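PDB 3VWA: cytoplasmic export protein 1, which belongs to the nuclear tRNA export machinery, binds tRNA, and may pass aminoacylated tRNAs from export receptors at the nuclear pore complex to the translation machinery. Local coordinates for residues 294-299 with 322-327; 489-494 with 524-529. All blocks are in the same frame, centred on the assembly; numbering follows the deposited sequence.

Contact 1. Residues 294-299 with 322-327; sequences EIIKLL and VPFLAI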
loop_
_atom_site.group_PDB
_atom_site.type_symbol
_atom_site.label_atom_id
_atom_site.label_comp_id
_atom_site.label_asym_id
_atom_site.label_seq_id
_atom_site.Cartn_x
_atom_site.Cartn_y
_atom_site.Cartn_z
ATOM N N GLU A 294 -2.307 -12.560 7.028
ATOM C CA GLU A 294 -2.256 -13.692 7.962
ATOM C C GLU A 294 -3.426 -14.651 7.772
ATOM O O GLU A 294 -3.261 -15.884 7.811
ATOM C CB GLU A 294 -2.225 -13.189 9.426
ATOM C CG GLU A 294 -0.835 -12.831 9.910
ATOM C CD GLU A 294 0.114 -13.996 9.686
ATOM O OE1 GLU A 294 -0.229 -15.138 10.111
ATOM O OE2 GLU A 294 1.163 -13.765 9.042
ATOM N N ILE A 295 -4.633 -14.098 7.593
ATOM C CA ILE A 295 -5.808 -14.973 7.441
ATOM C C ILE A 295 -5.770 -15.703 6.129
ATOM O O ILE A 295 -6.140 -16.870 6.079
ATOM C CB ILE A 295 -7.130 -14.238 7.669
ATOM C CG1 ILE A 295 -7.279 -14.009 9.174
ATOM C CG2 ILE A 295 -8.325 -15.094 7.158
ATOM C CD1 ILE A 295 -7.747 -12.609 9.525
ATOM N N ILE A 296 -5.243 -15.045 5.088
ATOM C CA ILE A 296 -5.066 -15.673 3.788
ATOM C C ILE A 296 -4.103 -16.876 3.807
ATOM O O ILE A 296 -4.385 -17.932 3.189
ATOM C CB ILE A 296 -4.591 -14.685 2.679
ATOM C CG1 ILE A 296 -5.738 -13.726 2.274
ATOM C CG2 ILE A 296 -4.162 -15.472 1.456
ATOM C CD1 ILE A 296 -5.292 -12.506 1.491
ATOM N N LYS A 297 -2.966 -16.719 4.480
ATOM C CA LYS A 297 -1.997 -17.837 4.597
ATOM C C LYS A 297 -2.658 -19.036 5.265
ATOM O O LYS A 297 -2.520 -20.165 4.786
ATOM C CB LYS A 297 -0.754 -17.413 5.393
ATOM C CG LYS A 297 0.080 -16.351 4.699
ATOM C CD LYS A 297 1.116 -15.736 5.637
ATOM C CE LYS A 297 1.879 -14.613 4.931
ATOM N NZ LYS A 297 2.241 -13.494 5.861
ATOM N N LEU A 298 -3.406 -18.800 6.340
ATOM C CA LEU A 298 -4.109 -19.900 6.992
ATOM C C LEU A 298 -5.016 -20.629 6.017
ATOM O O LEU A 298 -4.974 -21.852 5.915
ATOM C CB LEU A 298 -4.883 -19.473 8.246
ATOM C CG LEU A 298 -4.239 -19.549 9.652
ATOM C CD1 LEU A 298 -3.293 -20.751 9.786
ATOM C CD2 LEU A 298 -3.557 -18.235 10.088
ATOM N N LEU A 299 -5.823 -19.879 5.275
ATOM C CA LEU A 299 -6.748 -20.485 4.327
ATOM C C LEU A 299 -6.033 -21.285 3.227
ATOM O O LEU A 299 -6.575 -22.252 2.704
ATOM C CB LEU A 299 -7.573 -19.398 3.671
ATOM C CG LEU A 299 -8.456 -18.583 4.579
ATOM C CD1 LEU A 299 -9.070 -17.516 3.695
ATOM C CD2 LEU A 299 -9.508 -19.483 5.200
ATOM N N VAL A 322 -9.881 -15.953 -3.332
ATOM C CA VAL A 322 -9.969 -14.930 -4.387
ATOM C C VAL A 322 -10.406 -13.562 -3.854
ATOM O O VAL A 322 -9.731 -12.578 -4.091
ATOM C CB VAL A 322 -10.820 -15.452 -5.591
ATOM C CG1 VAL A 322 -11.055 -14.391 -6.665
ATOM C CG2 VAL A 322 -10.115 -16.636 -6.215
ATOM N N PRO A 323 -11.523 -13.480 -3.098
ATOM C CA PRO A 323 -11.902 -12.101 -2.689
ATOM C C PRO A 323 -10.915 -11.415 -1.757
ATOM O O PRO A 323 -10.603 -10.261 -1.984
ATOM C CB PRO A 323 -13.277 -12.250 -2.022
ATOM C CG PRO A 323 -13.699 -13.668 -2.266
ATOM C CD PRO A 323 -12.508 -14.491 -2.702
ATOM N N PHE A 324 -10.411 -12.122 -0.731
ATOM C CA PHE A 324 -9.480 -11.549 0.213
ATOM C C PHE A 324 -8.170 -11.179 -0.489
ATOM O O PHE A 324 -7.597 -10.138 -0.214
ATOM C CB PHE A 324 -9.122 -12.530 1.390
ATOM C CG PHE A 324 -10.272 -12.828 2.355
ATOM C CD1 PHE A 324 -11.560 -12.316 2.159
ATOM C CD2 PHE A 324 -10.059 -13.691 3.449
ATOM C CE1 PHE A 324 -12.621 -12.585 3.060
ATOM C CE2 PHE A 324 -11.089 -13.982 4.342
ATOM C CZ PHE A 324 -12.382 -13.449 4.141
ATOM N N LEU A 325 -7.683 -12.036 -1.370
ATOM C CA LEU A 325 -6.365 -11.777 -2.010
ATOM C C LEU A 325 -6.549 -10.570 -2.927
ATOM O O LEU A 325 -5.602 -9.770 -3.129
ATOM C CB LEU A 325 -5.975 -12.973 -2.843
ATOM C CG LEU A 325 -4.658 -13.725 -2.770
ATOM C CD1 LEU A 325 -4.527 -14.623 -3.996
ATOM C CD2 LEU A 325 -3.416 -12.836 -2.656
ATOM N N ALA A 326 -7.750 -10.417 -3.497
ATOM C CA ALA A 326 -8.051 -9.247 -4.376
ATOM C C ALA A 326 -7.932 -7.943 -3.582
ATOM O O ALA A 326 -7.320 -6.946 -4.040
ATOM C CB ALA A 326 -9.438 -9.379 -5.061
ATOM N N ILE A 327 -8.399 -7.975 -2.343
ATOM C CA ILE A 327 -8.281 -6.821 -1.482
ATOM C C ILE A 327 -6.836 -6.527 -1.201
ATOM O O ILE A 327 -6.413 -5.368 -1.167
ATOM C CB ILE A 327 -8.980 -7.099 -0.153
ATOM C CG1 ILE A 327 -10.363 -7.731 -0.385
ATOM C CG2 ILE A 327 -9.039 -5.909 0.756
ATOM C CD1 ILE A 327 -11.428 -6.785 -0.847
#
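Helices 283-303 and 321-335, at the start of the helical half of the chain, pack as a slightly splayed antiparallel pair, with segment axes 10.2 Å apart and 147° between their directions. I296 and F324 carry the contact in equal measure, and the side chains meet through apolar atoms alone. F324 CB faces helix 283-303, while CG, anti to the carbonyl carbon (chi1 -68°), lays the ring along the flank of that helix. I296 slides past it in the opposite direction, its CG1 lying near the plane of the ring and 3.7 Å from F324 CB. The end of the same isoleucine reaches the backbone of the residue after F324, with I296 CD1 3.7 Å from L325 CA. At the ring edge I295 offers its CG2 branch, 4.1 Å from F324 CE2; L299, one turn on, comes in obliquely, crossing the phenylalanine at about a right angle and bringing CD1 to 4.0 Å from F324 CD2. M262 of helix 255-271 touches both I295 and F324, and L345 of helix 342-351 meets L325, so further helices close over the pair. Such an antiparallel, side-chain-mediated helix pair with an apolar interior is typical of an alpha-helical solenoid.

Contact 2. Residues 489-494 with 524-529; sequences ELFDVN and EEYLEK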
loop_
_atom_site.group_PDB
_atom_site.type_symbol
_atom_site.label_atom_id
_atom_site.label_comp_id
_atom_site.label_asym_id
_atom_site.label_seq_id
_atom_site.Cartn_x
_atom_site.Cartn_y
_atom_site.Cartn_z
ATOM N N GLU A 489 11.732 -4.535 -40.402
ATOM C CA GLU A 489 12.974 -3.906 -39.947
ATOM C C GLU A 489 13.960 -4.869 -39.299
ATOM O O GLU A 489 15.118 -4.489 -39.099
ATOM C CB GLU A 489 12.708 -2.780 -38.948
ATOM C CG GLU A 489 11.264 -2.441 -38.742
ATOM C CD GLU A 489 11.125 -1.100 -38.069
ATOM O OE1 GLU A 489 10.500 -1.099 -36.968
ATOM O OE2 GLU A 489 11.691 -0.090 -38.621
ATOM N N LEU A 490 13.514 -6.088 -38.961
ATOM C CA LEU A 490 14.439 -7.080 -38.341
ATOM C C LEU A 490 15.091 -8.014 -39.363
ATOM O O LEU A 490 15.933 -8.852 -39.001
ATOM C CB LEU A 490 13.722 -7.922 -37.297
ATOM C CG LEU A 490 12.877 -7.190 -36.255
ATOM C CD1 LEU A 490 12.094 -8.158 -35.387
ATOM C CD2 LEU A 490 13.761 -6.277 -35.391
ATOM N N PHE A 491 14.676 -7.882 -40.626
ATOM C CA PHE A 491 15.263 -8.639 -41.734
ATOM C C PHE A 491 16.029 -7.724 -42.674
ATOM O O PHE A 491 15.428 -6.789 -43.357
ATOM C CB PHE A 491 14.174 -9.378 -42.536
ATOM C CG PHE A 491 13.315 -10.280 -41.700
ATOM C CD1 PHE A 491 13.871 -11.298 -40.956
ATOM C CD2 PHE A 491 11.937 -10.126 -41.698
ATOM C CE1 PHE A 491 13.059 -12.123 -40.181
ATOM C CE2 PHE A 491 11.114 -10.976 -40.966
ATOM C CZ PHE A 491 11.677 -11.970 -40.193
ATOM N N ASP A 492 17.342 -7.944 -42.728
ATOM C CA ASP A 492 18.142 -7.238 -43.736
ATOM C C ASP A 492 17.864 -7.879 -45.117
ATOM O O ASP A 492 17.171 -8.912 -45.211
ATOM C CB ASP A 492 19.629 -7.308 -43.427
ATOM C CG ASP A 492 20.137 -8.747 -43.377
ATOM O OD1 ASP A 492 19.489 -9.661 -43.936
ATOM O OD2 ASP A 492 21.216 -8.977 -42.827
ATOM N N VAL A 493 18.366 -7.262 -46.187
ATOM C CA VAL A 493 17.898 -7.643 -47.517
ATOM C C VAL A 493 18.432 -8.981 -47.861
ATOM O O VAL A 493 17.850 -9.700 -48.641
ATOM C CB VAL A 493 18.246 -6.650 -48.661
ATOM C CG1 VAL A 493 17.281 -5.464 -48.674
ATOM C CG2 VAL A 493 19.716 -6.222 -48.595
ATOM N N ASN A 494 19.576 -9.300 -47.298
ATOM C CA ASN A 494 20.106 -10.608 -47.471
ATOM C C ASN A 494 19.182 -11.730 -46.969
ATOM O O ASN A 494 19.005 -12.744 -47.611
ATOM C CB ASN A 494 21.418 -10.680 -46.736
ATOM C CG ASN A 494 22.343 -11.631 -47.392
ATOM O OD1 ASN A 494 22.448 -12.795 -46.991
ATOM N ND2 ASN A 494 22.975 -11.167 -48.470
ATOM N N GLU A 524 4.807 -6.940 -51.593
ATOM C CA GLU A 524 5.335 -5.790 -52.368
ATOM C C GLU A 524 6.240 -4.940 -51.523
ATOM O O GLU A 524 7.276 -4.449 -51.975
ATOM C CB GLU A 524 4.224 -4.831 -52.836
ATOM C CG GLU A 524 3.004 -5.481 -53.397
ATOM C CD GLU A 524 3.031 -5.586 -54.890
ATOM O OE1 GLU A 524 1.943 -5.405 -55.509
ATOM O OE2 GLU A 524 4.129 -5.855 -55.431
ATOM N N GLU A 525 5.824 -4.715 -50.288
ATOM C CA GLU A 525 6.649 -3.895 -49.415
ATOM C C GLU A 525 8.039 -4.580 -49.174
ATOM O O GLU A 525 9.080 -3.910 -49.137
ATOM C CB GLU A 525 5.863 -3.613 -48.127
ATOM C CG GLU A 525 6.675 -2.903 -47.040
ATOM C CD GLU A 525 5.935 -2.781 -45.717
ATOM O OE1 GLU A 525 6.583 -2.250 -44.772
ATOM O OE2 GLU A 525 4.720 -3.178 -45.618
ATOM N N TYR A 526 8.075 -5.921 -49.095
ATOM C CA TYR A 526 9.368 -6.607 -48.901
ATOM C C TYR A 526 10.190 -6.594 -50.181
ATOM O O TYR A 526 11.410 -6.459 -50.137
ATOM C CB TYR A 526 9.141 -8.069 -48.484
ATOM C CG TYR A 526 9.092 -8.296 -46.976
ATOM C CD1 TYR A 526 10.159 -8.906 -46.317
ATOM C CD2 TYR A 526 7.967 -7.949 -46.237
ATOM C CE1 TYR A 526 10.117 -9.145 -44.924
ATOM C CE2 TYR A 526 7.887 -8.187 -44.864
ATOM C CZ TYR A 526 8.947 -8.807 -44.204
ATOM O OH TYR A 526 8.844 -9.027 -42.848
ATOM N N LEU A 527 9.508 -6.775 -51.314
ATOM C CA LEU A 527 10.095 -6.627 -52.644
ATOM C C LEU A 527 10.722 -5.273 -52.883
ATOM O O LEU A 527 11.812 -5.177 -53.495
ATOM C CB LEU A 527 9.030 -6.834 -53.742
ATOM C CG LEU A 527 8.554 -8.269 -53.933
ATOM C CD1 LEU A 527 7.500 -8.222 -55.036
ATOM C CD2 LEU A 527 9.743 -9.182 -54.302
ATOM N N GLU A 528 10.006 -4.243 -52.446
ATOM C CA GLU A 528 10.475 -2.849 -52.576
ATOM C C GLU A 528 11.716 -2.651 -51.759
ATOM O O GLU A 528 12.704 -2.059 -52.230
ATOM C CB GLU A 528 9.394 -1.866 -52.108
ATOM C CG GLU A 528 8.634 -1.159 -53.228
ATOM C CD GLU A 528 7.142 -1.508 -53.304
ATOM O OE1 GLU A 528 6.746 -2.253 -54.245
ATOM O OE2 GLU A 528 6.357 -1.025 -52.435
ATOM N N LYS A 529 11.704 -3.180 -50.527
ATOM C CA LYS A 529 12.895 -3.068 -49.699
ATOM C C LYS A 529 14.097 -3.719 -50.379
ATOM O O LYS A 529 15.164 -3.111 -50.475
ATOM C CB LYS A 529 12.645 -3.560 -48.276
ATOM C CG LYS A 529 13.928 -3.773 -47.490
ATOM C CD LYS A 529 13.696 -3.750 -45.977
ATOM C CE LYS A 529 14.940 -4.244 -45.254
ATOM N NZ LYS A 529 14.648 -4.095 -43.790
#
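The ammonium group of K529 is held by two backbone carbonyls, F491 O across the contact and I488 O just before it. K529 NZ lies 2.8 Å from F491 O and approaches with a C=O...N angle of 152°, standing 27° out of the carbonyl plane. CG is anti to the backbone N (chi1 166°) and the chain stays extended beyond it, so the lysine spans the gap at nearly full length and sets its charge against the turn. Near its root, V493 CG1 crosses the aliphatic part obliquely, 3.9 Å from K529 CG and 3.6 Å from K529 O. An alanine in place of K529 would remove the ammonium group and most of the chain beneath V493, and would probably leave the 488-491 turn less firmly tied to the last helix. Beside the lysine, F491 and Y526 meet edge to edge and obliquely: F491 CD2 is 3.5 Å from Y526 OH and 3.8 Å from Y526 CE1. Y526 OH lies near the plane of the F491 ring and F491 CD2 near that of the tyrosine. The tyrosine hydroxyl is hydrogen-bonded to L484 O, which fixes the tip of the ring against the end of helix 474-487. The contact thus joins the linker between helices 474-487 and 493-504 to helix 513-536, within and just ahead of the second HEAT repeat; I496, I500 and I504 of helix 493-504 pack on Y526, while S458 and L461 of helix 454-469 touch F491.

Contact 1 comes first along the chain and is complete before contact 2 begins; their centres lie 53 Å apart, with nearest atoms about 36 Å from each other. They share no helix. Contact 1 pairs helices 283-303 and 321-335, about 16 Å from the centre of the chain, where the N-terminal kinase-like domain gives way to the run of helices. Contact 2 lies about 49 Å from that centre, close to the C-terminal end of the modelled chain, and ties the linker before helix 493-504 to helix 513-536. The intervening helices, 342-351 through 474-487, stack in series between them, so the two contacts mark the early and late parts of what is probably one continuous helical solenoid, which includes the two HEAT repeats.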